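Local atomic coordinates of Asp/Glu-specific dipeptidyl-peptidase (Flavobacterium psychrophilum, PDB entry 5JXF), a protein that removes dipeptides from the N-terminus of oligopeptides as a serine-type peptidase, cutting strictly after aspartate or glutamate in the P1 position. Residues A[369-374]-A[565-570]; A[356-361]-A[688-693]; A[298-303]-A[396-401]. All blocks are in the same frame, centred on the assembly; numbering follows the deposited sequence.

Interaction 1 of 3, residues A[369-374]-A[565-570]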
ATOM      1  N   LYS A 369      11.337 -10.003  34.291  1.00101.69           N
ATOM      2  CA  LYS A 369      12.195 -11.030  34.870  1.00105.74           C
ATOM      3  C   LYS A 369      13.505 -10.407  35.371  1.00105.29           C
ATOM      4  O   LYS A 369      14.259 -11.038  36.107  1.00109.22           O
ATOM      5  CB  LYS A 369      12.469 -12.142  33.852  1.00105.62           C
ATOM      6  CG  LYS A 369      11.298 -13.092  33.642  1.00103.12           C
ATOM      7  N   ASP A 370      13.761  -9.164  34.972  1.00101.36           N
ATOM      8  CA  ASP A 370      14.914  -8.409  35.460  1.00101.39           C
ATOM      9  C   ASP A 370      14.487  -7.422  36.539  1.00 98.70           C
ATOM     10  O   ASP A 370      15.299  -6.971  37.345  1.00 98.13           O
ATOM     11  CB  ASP A 370      15.596  -7.659  34.314  1.00 97.89           C
ATOM     12  CG  ASP A 370      16.751  -6.794  34.789  1.00 98.55           C
ATOM     13  OD1 ASP A 370      17.443  -7.190  35.751  1.00101.70           O
ATOM     14  OD2 ASP A 370      16.958  -5.706  34.213  1.00101.28           O
ATOM     15  N   PHE A 371      13.204  -7.079  36.531  1.00100.39           N
ATOM     16  CA  PHE A 371      12.641  -6.155  37.507  1.00 98.22           C
ATOM     17  C   PHE A 371      12.799  -6.711  38.914  1.00100.51           C
ATOM     18  O   PHE A 371      13.464  -6.121  39.760  1.00103.06           O
ATOM     19  CB  PHE A 371      11.163  -5.893  37.202  1.00 94.73           C
ATOM     20  CG  PHE A 371      10.428  -5.173  38.301  1.00 93.13           C
ATOM     21  CD1 PHE A 371      10.650  -3.825  38.534  1.00 90.14           C
ATOM     22  CD2 PHE A 371       9.506  -5.844  39.098  1.00 93.87           C
ATOM     23  CE1 PHE A 371       9.973  -3.162  39.543  1.00 87.71           C
ATOM     24  CE2 PHE A 371       8.826  -5.183  40.110  1.00 89.64           C
ATOM     25  CZ  PHE A 371       9.059  -3.842  40.332  1.00 91.33           C
ATOM     26  N   GLN A 372      12.181  -7.862  39.141  1.00101.14           N
ATOM     27  CA  GLN A 372      12.229  -8.536  40.429  1.00108.19           C
ATOM     28  C   GLN A 372      13.632  -8.995  40.806  1.00109.24           C
ATOM     29  O   GLN A 372      13.951  -9.123  41.990  1.00108.99           O
ATOM     30  CB  GLN A 372      11.276  -9.723  40.420  1.00109.54           C
ATOM     31  CG  GLN A 372      10.503  -9.886  41.708  1.00110.94           C
ATOM     32  CD  GLN A 372       9.215 -10.661  41.508  1.00111.99           C
ATOM     33  OE1 GLN A 372       8.653 -10.658  40.431  1.00110.59           O
ATOM     34  NE2 GLN A 372       8.777 -11.365  42.527  1.00114.17           N
ATOM     35  N   GLN A 373      14.468  -9.232  39.800  1.00104.65           N
ATOM     36  CA  GLN A 373      15.876  -9.529  40.041  1.00104.08           C
ATOM     37  C   GLN A 373      16.565  -8.288  40.597  1.00103.06           C
ATOM     38  O   GLN A 373      17.685  -8.354  41.105  1.00103.23           O
ATOM     39  CB  GLN A 373      16.567 -10.001  38.759  1.00102.53           C
ATOM     40  N   LYS A 374      15.878  -7.156  40.497  1.00102.93           N
ATOM     41  CA  LYS A 374      16.385  -5.898  41.010  1.00101.36           C
ATOM     42  C   LYS A 374      15.667  -5.493  42.298  1.00100.55           C
ATOM     43  O   LYS A 374      16.121  -4.587  42.993  1.00101.44           O
ATOM     44  CB  LYS A 374      16.250  -4.796  39.952  1.00 96.18           C
ATOM     45  N   MET A 565       4.894   1.818  39.423  1.00 72.87           N
ATOM     46  CA  MET A 565       5.509   3.026  38.869  1.00 71.94           C
ATOM     47  C   MET A 565       6.644   3.517  39.766  1.00 68.96           C
ATOM     48  O   MET A 565       7.763   3.747  39.303  1.00 71.53           O
ATOM     49  CB  MET A 565       4.456   4.126  38.694  1.00 74.25           C
ATOM     50  CG  MET A 565       4.905   5.339  37.875  1.00 67.14           C
ATOM     51  SD  MET A 565       5.313   4.917  36.164  1.00 77.53           S
ATOM     52  CE  MET A 565       7.077   5.232  36.153  1.00 55.77           C
ATOM     53  N   LYS A 566       6.344   3.659  41.055  1.00 68.15           N
ATOM     54  CA  LYS A 566       7.332   4.081  42.049  1.00 76.98           C
ATOM     55  C   LYS A 566       8.526   3.134  42.097  1.00 81.07           C
ATOM     56  O   LYS A 566       9.669   3.564  42.255  1.00 80.60           O
ATOM     57  CB  LYS A 566       6.681   4.179  43.431  1.00 79.03           C
ATOM     58  CG  LYS A 566       7.628   4.521  44.576  1.00 85.85           C
ATOM     59  CD  LYS A 566       6.865   4.584  45.899  1.00 89.59           C
ATOM     60  CE  LYS A 566       7.788   4.512  47.103  1.00 87.90           C
ATOM     61  NZ  LYS A 566       8.748   5.647  47.148  1.00 87.83           N
ATOM     62  N   ALA A 567       8.251   1.843  41.956  1.00 84.98           N
ATOM     63  CA  ALA A 567       9.299   0.833  41.986  1.00 90.40           C
ATOM     64  C   ALA A 567      10.292   1.062  40.862  1.00 91.95           C
ATOM     65  O   ALA A 567      11.505   1.036  41.074  1.00 97.17           O
ATOM     66  CB  ALA A 567       8.701  -0.559  41.887  1.00 89.08           C
ATOM     67  N   GLN A 568       9.767   1.294  39.665  1.00 89.20           N
ATOM     68  CA  GLN A 568      10.609   1.491  38.493  1.00 86.44           C
ATOM     69  C   GLN A 568      11.398   2.791  38.615  1.00 81.99           C
ATOM     70  O   GLN A 568      12.546   2.873  38.179  1.00 84.03           O
ATOM     71  CB  GLN A 568       9.763   1.470  37.217  1.00 79.96           C
ATOM     72  CG  GLN A 568       9.158   0.101  36.918  1.00 79.25           C
ATOM     73  CD  GLN A 568       8.341   0.076  35.638  1.00 76.80           C
ATOM     74  OE1 GLN A 568       8.852   0.339  34.541  1.00 72.23           O
ATOM     75  NE2 GLN A 568       7.060  -0.250  35.772  1.00 76.73           N
ATOM     76  N   LEU A 569      10.786   3.796  39.230  1.00 79.64           N
ATOM     77  CA  LEU A 569      11.465   5.062  39.468  1.00 77.82           C
ATOM     78  C   LEU A 569      12.672   4.882  40.394  1.00 85.38           C
ATOM     79  O   LEU A 569      13.685   5.566  40.241  1.00 89.48           O
ATOM     80  CB  LEU A 569      10.489   6.079  40.053  1.00 72.75           C
ATOM     81  CG  LEU A 569       9.644   6.837  39.026  1.00 75.12           C
ATOM     82  CD1 LEU A 569       8.425   7.484  39.664  1.00 69.47           C
ATOM     83  CD2 LEU A 569      10.490   7.887  38.334  1.00 75.60           C
ATOM     84  N   GLU A 570      12.566   3.952  41.341  1.00 84.40           N
ATOM     85  CA  GLU A 570      13.633   3.735  42.314  1.00 89.27           C
ATOM     86  C   GLU A 570      14.790   2.926  41.741  1.00 89.71           C
ATOM     87  O   GLU A 570      15.949   3.329  41.829  1.00 92.77           O
ATOM     88  CB  GLU A 570      13.097   3.027  43.562  1.00 89.87           C
ATOM     89  CG  GLU A 570      12.078   3.823  44.354  1.00 91.35           C
ATOM     90  CD  GLU A 570      11.672   3.125  45.645  1.00 97.45           C
ATOM     91  OE1 GLU A 570      12.062   1.953  45.850  1.00 96.82           O
ATOM     92  OE2 GLU A 570      10.947   3.745  46.453  1.00 97.70           O
TER

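Interaction 2 of 3, residues A[356-361]-A[688-693]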
ATOM      1  N   LYS A 356       1.894  -6.713  18.520  1.00 63.79           N
ATOM      2  CA  LYS A 356       2.140  -8.105  18.175  1.00 74.32           C
ATOM      3  C   LYS A 356       3.449  -8.213  17.411  1.00 77.22           C
ATOM      4  O   LYS A 356       4.368  -8.902  17.837  1.00 78.87           O
ATOM      5  CB  LYS A 356       0.993  -8.666  17.342  1.00 77.63           C
ATOM      6  CG  LYS A 356      -0.295  -8.900  18.111  1.00 77.63           C
ATOM      7  CD  LYS A 356      -1.441  -8.989  17.129  1.00 82.88           C
ATOM      8  CE  LYS A 356      -2.739  -9.383  17.791  1.00 89.40           C
ATOM      9  NZ  LYS A 356      -3.817  -9.581  16.780  1.00 97.22           N
ATOM     10  N   LYS A 357       3.523  -7.492  16.296  1.00 79.08           N
ATOM     11  CA  LYS A 357       4.678  -7.516  15.398  1.00 81.85           C
ATOM     12  C   LYS A 357       6.005  -7.310  16.126  1.00 80.17           C
ATOM     13  O   LYS A 357       7.009  -7.936  15.785  1.00 85.89           O
ATOM     14  CB  LYS A 357       4.511  -6.451  14.306  1.00 76.75           C
ATOM     15  CG  LYS A 357       5.681  -6.348  13.349  1.00 80.69           C
ATOM     16  CD  LYS A 357       5.379  -5.417  12.182  1.00 83.07           C
ATOM     17  CE  LYS A 357       6.452  -5.529  11.104  1.00 88.65           C
ATOM     18  NZ  LYS A 357       7.822  -5.351  11.668  1.00 94.65           N
ATOM     19  N   SER A 358       5.999  -6.448  17.141  1.00 67.31           N
ATOM     20  CA  SER A 358       7.217  -6.099  17.868  1.00 72.60           C
ATOM     21  C   SER A 358       7.392  -6.971  19.102  1.00 79.74           C
ATOM     22  O   SER A 358       8.407  -6.872  19.798  1.00 85.06           O
ATOM     23  CB  SER A 358       7.196  -4.623  18.279  1.00 72.25           C
ATOM     24  OG  SER A 358       6.081  -4.351  19.109  1.00 70.58           O
ATOM     25  N   ASN A 359       6.391  -7.815  19.352  1.00 75.81           N
ATOM     26  CA  ASN A 359       6.313  -8.672  20.538  1.00 80.28           C
ATOM     27  C   ASN A 359       6.529  -7.863  21.821  1.00 82.46           C
ATOM     28  O   ASN A 359       7.451  -8.118  22.595  1.00 89.76           O
ATOM     29  CB  ASN A 359       7.320  -9.829  20.430  1.00 83.48           C
ATOM     30  CG  ASN A 359       7.356 -10.699  21.677  1.00 93.03           C
ATOM     31  OD1 ASN A 359       6.324 -10.939  22.309  1.00 96.71           O
ATOM     32  ND2 ASN A 359       8.546 -11.178  22.034  1.00 92.00           N
ATOM     33  N   ALA A 360       5.681  -6.864  22.035  1.00 80.54           N
ATOM     34  CA  ALA A 360       5.819  -6.021  23.211  1.00 75.16           C
ATOM     35  C   ALA A 360       5.635  -6.868  24.459  1.00 71.11           C
ATOM     36  O   ALA A 360       6.317  -6.671  25.463  1.00 64.43           O
ATOM     37  CB  ALA A 360       4.821  -4.878  23.177  1.00 75.42           C
ATOM     38  N   ILE A 361       4.735  -7.845  24.362  1.00 68.32           N
ATOM     39  CA  ILE A 361       4.406  -8.700  25.490  1.00 72.61           C
ATOM     40  C   ILE A 361       5.629  -9.470  25.985  1.00 77.85           C
ATOM     41  O   ILE A 361       5.865  -9.579  27.188  1.00 84.71           O
ATOM     42  CB  ILE A 361       3.286  -9.687  25.125  1.00 77.62           C
ATOM     43  CG1 ILE A 361       2.017  -8.932  24.726  1.00 75.91           C
ATOM     44  CG2 ILE A 361       2.989 -10.635  26.284  1.00 71.95           C
ATOM     45  CD1 ILE A 361       0.861  -9.872  24.354  1.00 80.69           C
ATOM     46  N   ASP A 688       1.952   4.647  22.557  1.00 51.61           N
ATOM     47  CA  ASP A 688       1.455   4.931  23.916  1.00 50.12           C
ATOM     48  C   ASP A 688       1.787   3.808  24.886  1.00 57.28           C
ATOM     49  O   ASP A 688       1.727   3.981  26.108  1.00 54.70           O
ATOM     50  CB  ASP A 688      -0.062   5.110  23.938  1.00 52.52           C
ATOM     51  CG  ASP A 688      -0.532   6.341  23.206  1.00 58.63           C
ATOM     52  OD1 ASP A 688       0.303   7.085  22.641  1.00 61.59           O
ATOM     53  OD2 ASP A 688      -1.766   6.540  23.185  1.00 59.46           O
ATOM     54  N   ILE A 689       2.080   2.636  24.329  1.00 53.00           N
ATOM     55  CA  ILE A 689       2.278   1.410  25.108  1.00 53.08           C
ATOM     56  C   ILE A 689       3.733   0.952  24.989  1.00 56.09           C
ATOM     57  O   ILE A 689       4.330   0.474  25.948  1.00 58.50           O
ATOM     58  CB  ILE A 689       1.322   0.293  24.620  1.00 54.12           C
ATOM     59  CG1 ILE A 689      -0.134   0.758  24.733  1.00 56.01           C
ATOM     60  CG2 ILE A 689       1.569  -1.027  25.360  1.00 49.76           C
ATOM     61  CD1 ILE A 689      -0.555   1.112  26.145  1.00 62.55           C
ATOM     62  N   HIS A 690       4.295   1.120  23.792  1.00 56.48           N
ATOM     63  CA  HIS A 690       5.688   0.769  23.531  1.00 62.26           C
ATOM     64  C   HIS A 690       6.263   1.706  22.483  1.00 63.96           C
ATOM     65  O   HIS A 690       5.744   1.786  21.369  1.00 66.90           O
ATOM     66  CB  HIS A 690       5.804  -0.686  23.062  1.00 66.38           C
ATOM     67  CG  HIS A 690       7.201  -1.104  22.708  1.00 75.59           C
ATOM     68  ND1 HIS A 690       7.527  -1.641  21.482  1.00 72.25           N
ATOM     69  CD2 HIS A 690       8.349  -1.083  23.426  1.00 81.49           C
ATOM     70  CE1 HIS A 690       8.818  -1.925  21.455  1.00 74.91           C
ATOM     71  NE2 HIS A 690       9.339  -1.601  22.625  1.00 78.53           N
ATOM     72  N   TYR A 691       7.327   2.420  22.843  1.00 63.55           N
ATOM     73  CA  TYR A 691       7.987   3.329  21.914  1.00 59.72           C
ATOM     74  C   TYR A 691       9.214   2.653  21.285  1.00 62.23           C
ATOM     75  O   TYR A 691      10.103   2.198  21.991  1.00 73.08           O
ATOM     76  CB  TYR A 691       8.389   4.629  22.628  1.00 51.55           C
ATOM     77  CG  TYR A 691       9.013   5.676  21.718  1.00 51.87           C
ATOM     78  CD1 TYR A 691       8.230   6.619  21.070  1.00 51.37           C
ATOM     79  CD2 TYR A 691      10.385   5.712  21.506  1.00 56.02           C
ATOM     80  CE1 TYR A 691       8.797   7.569  20.245  1.00 54.70           C
ATOM     81  CE2 TYR A 691      10.953   6.658  20.678  1.00 52.95           C
ATOM     82  CZ  TYR A 691      10.159   7.578  20.057  1.00 51.00           C
ATOM     83  OH  TYR A 691      10.733   8.510  19.230  1.00 47.82           O
ATOM     84  N   ASP A 692       9.244   2.573  19.957  1.00 63.81           N
ATOM     85  CA  ASP A 692      10.405   2.047  19.228  1.00 60.34           C
ATOM     86  C   ASP A 692      10.905   3.172  18.338  1.00 55.93           C
ATOM     87  O   ASP A 692      10.194   3.617  17.439  1.00 57.85           O
ATOM     88  CB  ASP A 692      10.028   0.799  18.418  1.00 61.32           C
ATOM     89  CG  ASP A 692      11.200   0.215  17.587  1.00 66.63           C
ATOM     90  OD1 ASP A 692      12.187   0.911  17.264  1.00 68.43           O
ATOM     91  OD2 ASP A 692      11.107  -0.976  17.231  1.00 70.71           O
ATOM     92  N   PRO A 693      12.129   3.651  18.599  1.00 58.42           N
ATOM     93  CA  PRO A 693      12.678   4.852  17.950  1.00 55.08           C
ATOM     94  C   PRO A 693      12.979   4.686  16.461  1.00 52.54           C
ATOM     95  O   PRO A 693      13.104   5.686  15.741  1.00 50.16           O
ATOM     96  CB  PRO A 693      13.976   5.107  18.728  1.00 56.03           C
ATOM     97  CG  PRO A 693      14.338   3.784  19.320  1.00 63.27           C
ATOM     98  CD  PRO A 693      13.040   3.097  19.616  1.00 63.48           C
TER

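Interaction 3 of 3, residues A[298-303]-A[396-401]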
ATOM      1  N   VAL A 298      -0.725  -5.371  28.562  1.00 70.79           N
ATOM      2  CA  VAL A 298      -0.542  -5.402  27.124  1.00 71.06           C
ATOM      3  C   VAL A 298      -1.338  -6.566  26.514  1.00 64.17           C
ATOM      4  O   VAL A 298      -2.010  -6.396  25.494  1.00 60.40           O
ATOM      5  CB  VAL A 298       0.959  -5.521  26.761  1.00 74.53           C
ATOM      6  CG1 VAL A 298       1.179  -5.347  25.268  1.00 68.87           C
ATOM      7  CG2 VAL A 298       1.765  -4.484  27.535  1.00 69.81           C
ATOM      8  N   ALA A 299      -1.289  -7.731  27.157  1.00 68.14           N
ATOM      9  CA  ALA A 299      -1.988  -8.908  26.644  1.00 72.13           C
ATOM     10  C   ALA A 299      -3.495  -8.685  26.614  1.00 74.88           C
ATOM     11  O   ALA A 299      -4.165  -9.109  25.679  1.00 81.35           O
ATOM     12  CB  ALA A 299      -1.646 -10.151  27.466  1.00 66.75           C
ATOM     13  N   GLN A 300      -4.026  -8.000  27.622  1.00 72.20           N
ATOM     14  CA  GLN A 300      -5.457  -7.718  27.663  1.00 71.87           C
ATOM     15  C   GLN A 300      -5.858  -6.763  26.540  1.00 75.30           C
ATOM     16  O   GLN A 300      -6.938  -6.880  25.954  1.00 78.35           O
ATOM     17  CB  GLN A 300      -5.854  -7.129  29.018  1.00 72.84           C
ATOM     18  CG  GLN A 300      -7.352  -6.899  29.164  1.00 80.54           C
ATOM     19  CD  GLN A 300      -7.710  -6.095  30.403  1.00 87.84           C
ATOM     20  OE1 GLN A 300      -6.902  -5.324  30.911  1.00 88.32           O
ATOM     21  NE2 GLN A 300      -8.922  -6.296  30.908  1.00 91.53           N
ATOM     22  N   ILE A 301      -4.988  -5.805  26.257  1.00 72.99           N
ATOM     23  CA  ILE A 301      -5.243  -4.852  25.196  1.00 71.65           C
ATOM     24  C   ILE A 301      -5.306  -5.601  23.881  1.00 68.44           C
ATOM     25  O   ILE A 301      -6.291  -5.547  23.141  1.00 65.33           O
ATOM     26  CB  ILE A 301      -4.145  -3.765  25.117  1.00 70.11           C
ATOM     27  CG1 ILE A 301      -4.129  -2.914  26.386  1.00 65.79           C
ATOM     28  CG2 ILE A 301      -4.330  -2.915  23.868  1.00 66.81           C
ATOM     29  CD1 ILE A 301      -2.872  -2.065  26.539  1.00 61.65           C
ATOM     30  N   VAL A 302      -4.228  -6.309  23.604  1.00 66.17           N
ATOM     31  CA  VAL A 302      -4.071  -6.982  22.333  1.00 72.69           C
ATOM     32  C   VAL A 302      -5.100  -8.101  22.149  1.00 82.55           C
ATOM     33  O   VAL A 302      -5.751  -8.191  21.104  1.00 88.90           O
ATOM     34  CB  VAL A 302      -2.652  -7.546  22.213  1.00 71.10           C
ATOM     35  CG1 VAL A 302      -2.568  -8.534  21.082  1.00 77.38           C
ATOM     36  CG2 VAL A 302      -1.662  -6.414  22.018  1.00 62.35           C
ATOM     37  N   ASN A 303      -5.264  -8.927  23.179  1.00 78.25           N
ATOM     38  CA  ASN A 303      -6.083 -10.126  23.060  1.00 79.03           C
ATOM     39  C   ASN A 303      -7.591  -9.917  23.207  1.00 80.38           C
ATOM     40  O   ASN A 303      -8.362 -10.669  22.622  1.00 87.38           O
ATOM     41  CB  ASN A 303      -5.636 -11.180  24.080  1.00 76.77           C
ATOM     42  CG  ASN A 303      -4.234 -11.705  23.810  1.00 80.13           C
ATOM     43  OD1 ASN A 303      -3.822 -11.861  22.656  1.00 76.79           O
ATOM     44  ND2 ASN A 303      -3.508 -12.015  24.880  1.00 83.26           N
ATOM     45  N   THR A 396      -6.301 -11.276  35.146  1.00 85.57           N
ATOM     46  CA  THR A 396      -7.017 -12.456  34.676  1.00 87.53           C
ATOM     47  C   THR A 396      -8.463 -12.424  35.168  1.00 84.04           C
ATOM     48  O   THR A 396      -9.392 -12.664  34.398  1.00 84.88           O
ATOM     49  CB  THR A 396      -6.348 -13.771  35.137  1.00 89.29           C
ATOM     50  OG1 THR A 396      -4.931 -13.693  34.941  1.00 91.85           O
ATOM     51  CG2 THR A 396      -6.898 -14.956  34.353  1.00 87.82           C
ATOM     52  N   GLU A 397      -8.647 -12.107  36.447  1.00 78.53           N
ATOM     53  CA  GLU A 397      -9.976 -12.075  37.058  1.00 80.78           C
ATOM     54  C   GLU A 397     -10.906 -11.021  36.446  1.00 82.41           C
ATOM     55  O   GLU A 397     -12.083 -11.296  36.206  1.00 80.77           O
ATOM     56  CB  GLU A 397      -9.854 -11.834  38.565  1.00 85.86           C
ATOM     57  N   ILE A 398     -10.375  -9.823  36.196  1.00 81.12           N
ATOM     58  CA  ILE A 398     -11.175  -8.705  35.698  1.00 76.69           C
ATOM     59  C   ILE A 398     -11.605  -8.894  34.238  1.00 81.90           C
ATOM     60  O   ILE A 398     -12.613  -8.331  33.809  1.00 78.84           O
ATOM     61  CB  ILE A 398     -10.399  -7.369  35.823  1.00 70.48           C
ATOM     62  CG1 ILE A 398     -11.366  -6.179  35.802  1.00 64.94           C
ATOM     63  CG2 ILE A 398      -9.329  -7.263  34.719  1.00 66.59           C
ATOM     64  CD1 ILE A 398     -10.716  -4.841  36.121  1.00 65.20           C
ATOM     65  N   THR A 399     -10.845  -9.705  33.502  1.00 82.05           N
ATOM     66  CA  THR A 399     -11.006  -9.914  32.058  1.00 79.04           C
ATOM     67  C   THR A 399     -12.450  -9.911  31.503  1.00 79.45           C
ATOM     68  O   THR A 399     -12.741  -9.157  30.579  1.00 80.51           O
ATOM     69  CB  THR A 399     -10.328 -11.247  31.641  1.00 90.76           C
ATOM     70  OG1 THR A 399      -8.907 -11.079  31.615  1.00 92.61           O
ATOM     71  CG2 THR A 399     -10.802 -11.692  30.265  1.00 94.45           C
ATOM     72  N   PRO A 400     -13.362 -10.738  32.060  1.00 84.99           N
ATOM     73  CA  PRO A 400     -14.692 -10.803  31.438  1.00 85.08           C
ATOM     74  C   PRO A 400     -15.553  -9.577  31.735  1.00 83.90           C
ATOM     75  O   PRO A 400     -16.464  -9.266  30.970  1.00 84.32           O
ATOM     76  CB  PRO A 400     -15.320 -12.050  32.072  1.00 88.01           C
ATOM     77  CG  PRO A 400     -14.232 -12.697  32.881  1.00 90.46           C
ATOM     78  CD  PRO A 400     -13.285 -11.622  33.234  1.00 85.69           C
ATOM     79  N   TYR A 401     -15.285  -8.912  32.852  1.00 84.04           N
ATOM     80  CA  TYR A 401     -15.990  -7.683  33.182  1.00 78.87           C
ATOM     81  C   TYR A 401     -15.529  -6.565  32.264  1.00 74.85           C
ATOM     82  O   TYR A 401     -16.352  -5.860  31.683  1.00 80.73           O
ATOM     83  CB  TYR A 401     -15.768  -7.311  34.646  1.00 78.08           C
ATOM     84  CG  TYR A 401     -16.164  -8.418  35.582  1.00 83.40           C
ATOM     85  CD1 TYR A 401     -17.479  -8.556  36.007  1.00 84.38           C
ATOM     86  CD2 TYR A 401     -15.233  -9.352  36.008  1.00 87.98           C
ATOM     87  CE1 TYR A 401     -17.847  -9.579  36.851  1.00 86.73           C
ATOM     88  CE2 TYR A 401     -15.592 -10.383  36.850  1.00 90.32           C
ATOM     89  CZ  TYR A 401     -16.900 -10.493  37.268  1.00 91.65           C
ATOM     90  OH  TYR A 401     -17.259 -11.521  38.109  1.00 95.83           O
TER

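Interaction 1 of 3, residues A[369-374]-A[565-570]
The ring of Phe371 meets Ala567 edge-on: the methyl CB of Ala567 lies in the plane of the ring, 3.7 Å from Phe371 CZ and just as far from CE1, so it sits astride one C-C bond of the rim. Gln568 reaches the same end of the ring obliquely, with its CG 4.3 Å from Phe371 CE1. Tyr564, just before Met565 on the helix that carries Ala567, makes an edge-to-face ring contact with Phe371, and Leu388 of helix 386-415 also packs on it. Phe371 CG stands anti to the backbone N (chi1 169°), which sends the ring out from helix 360-375 to span the gap to helix 547-571; the closest CA atoms, those of Phe371 and Gln568, are 8.0 Å apart. Ala567 is small enough to let the ring come close to the helix surface.

The polar groups of the 565-570 helix turn look elsewhere. Gln568 brings only its methylene to the ring, while its NE2 makes a weak hydrogen bond to Tyr292 O. One turn apart, Lys566 NZ and Glu570 OE2 form a salt bridge of 3.0 Å, the lysine arriving nearly along the C-O axis of the carboxylate; the other oxygen, Glu570 OE1, bonds to Tyr384 OH.

Between residues 369-374 and 565-570 the contact is therefore a buried aromatic-aliphatic one without directional bonds. Dispersion and the exclusion of water should provide the attraction, while charge is paired on helix 547-571 itself, away from the ring.

Interaction 2 of 3, residues A[356-361]-A[688-693]
His690 faces two small side chains, Ser358 and Ala360, from the turn between helices 328-357 and 360-375. Its ND1 lies 3.9 Å from Ser358 OG, too far for a hydrogen bond, and its CB is 4.3 Å from the methyl CB of Ala360. Both neighbours approach the imidazole obliquely. His690 CG is anti to the backbone N (chi1 177°), which carries the ring in the direction its own chain takes toward Asp692, beside the turn. The ND1 is buried here and has no polar partner in the model. Ser358 OG does not serve it: with chi1 at 60° the hydroxyl stays near its own helix and bonds to Gly354 O.

Next outward comes the turn itself. Asn359, with positive phi (51°), ends the first helix in a Schellman motif, its N bonded to Lys356 O at 2.8 Å. The same residue N-caps the following helix, its OD1 taking the N-H of Gly362. This double role sets Ser358 and Ala360 side by side in front of His690.

On the other side, the loop is fixed by its neighbours. Ile689 packs on Glu351 and Leu355 of helix 328-357, and Asp688 makes a salt bridge to Lys347 and a hydrogen bond to Thr658, which lines the pocket of the bound aspartic acid.

Here a loop of the protease part of an S46 peptidase packs on the turn between two helices of the helical part. It joins strands 673-680 and 698-702 of the chymotrypsin-like β-barrel that carries Arg680, the residue probably responsible for reading the acidic P1 side chain.

Interaction 3 of 3, residues A[298-303]-A[396-401]
Thr399, which Gln300 touches from the neighbouring helix, bonds through OG1 mainly to Tyr395 O one turn back; a weak hydrogen bond to Glu304 OE2, probably sharing the same hydrogen, reaches helix 295-325 just beyond residues 298-303.

Between the two segments themselves, Gln300 makes the contact. Fully extended, with CG anti to the backbone N (chi1 -176°), it pushes its amide straight across to helix 386-415. There NE2 rests 4.0 Å from Ile398 CG2 and 4.3 Å from Thr399 CA. The glutamine chain and the isoleucine side chain cross at about a right angle, and the amide nitrogen meets carbon, so this is van der Waals contact. The nearest CA pair, Gln300 and Thr399, is 7.4 Å apart.

Ile398 also packs on Tyr550, Ile553 and Ile557 of helix 547-571, so its branched side chain lies where three helices meet. Immediately after Thr399, Pro400 has no N-H to give to the preceding turn, and helix 386-415 kinks here; Tyr401 N makes only a weak bond, of 2.9 Å, to Ile398 O.

On its other flank, helix 295-325 sets Val298 and Ala299 against Ile361, and Val302 against Leu355. The pattern is that of a helical bundle, with helix 295-325 packed between helix 386-415 and the pair 328-357 and 360-375 in the α-helical part of this S46 peptidase.

Interactions 2 and 3 form one continuous patch, their centres about 17 Å apart: Lys356 CE packs 3.4 Å from Val302 CG1, and Ile689 CD1 lies 4.0 Å from Ile301 CD1. Interaction 1 stands apart, its centre about 19 Å from that of interaction 2 and about 23 Å from that of interaction 3, but helix 360-375 runs from interaction 2 to interaction 1, and helix 547-571 packs on Ile398 as well as on Phe371. Only interaction 2 approaches the substrate pocket: the His690 side chain is about 10 Å from that of Arg680, which lines the pocket of the bound aspartic acid. Interactions 1 and 3 knit the helical part together farther from it.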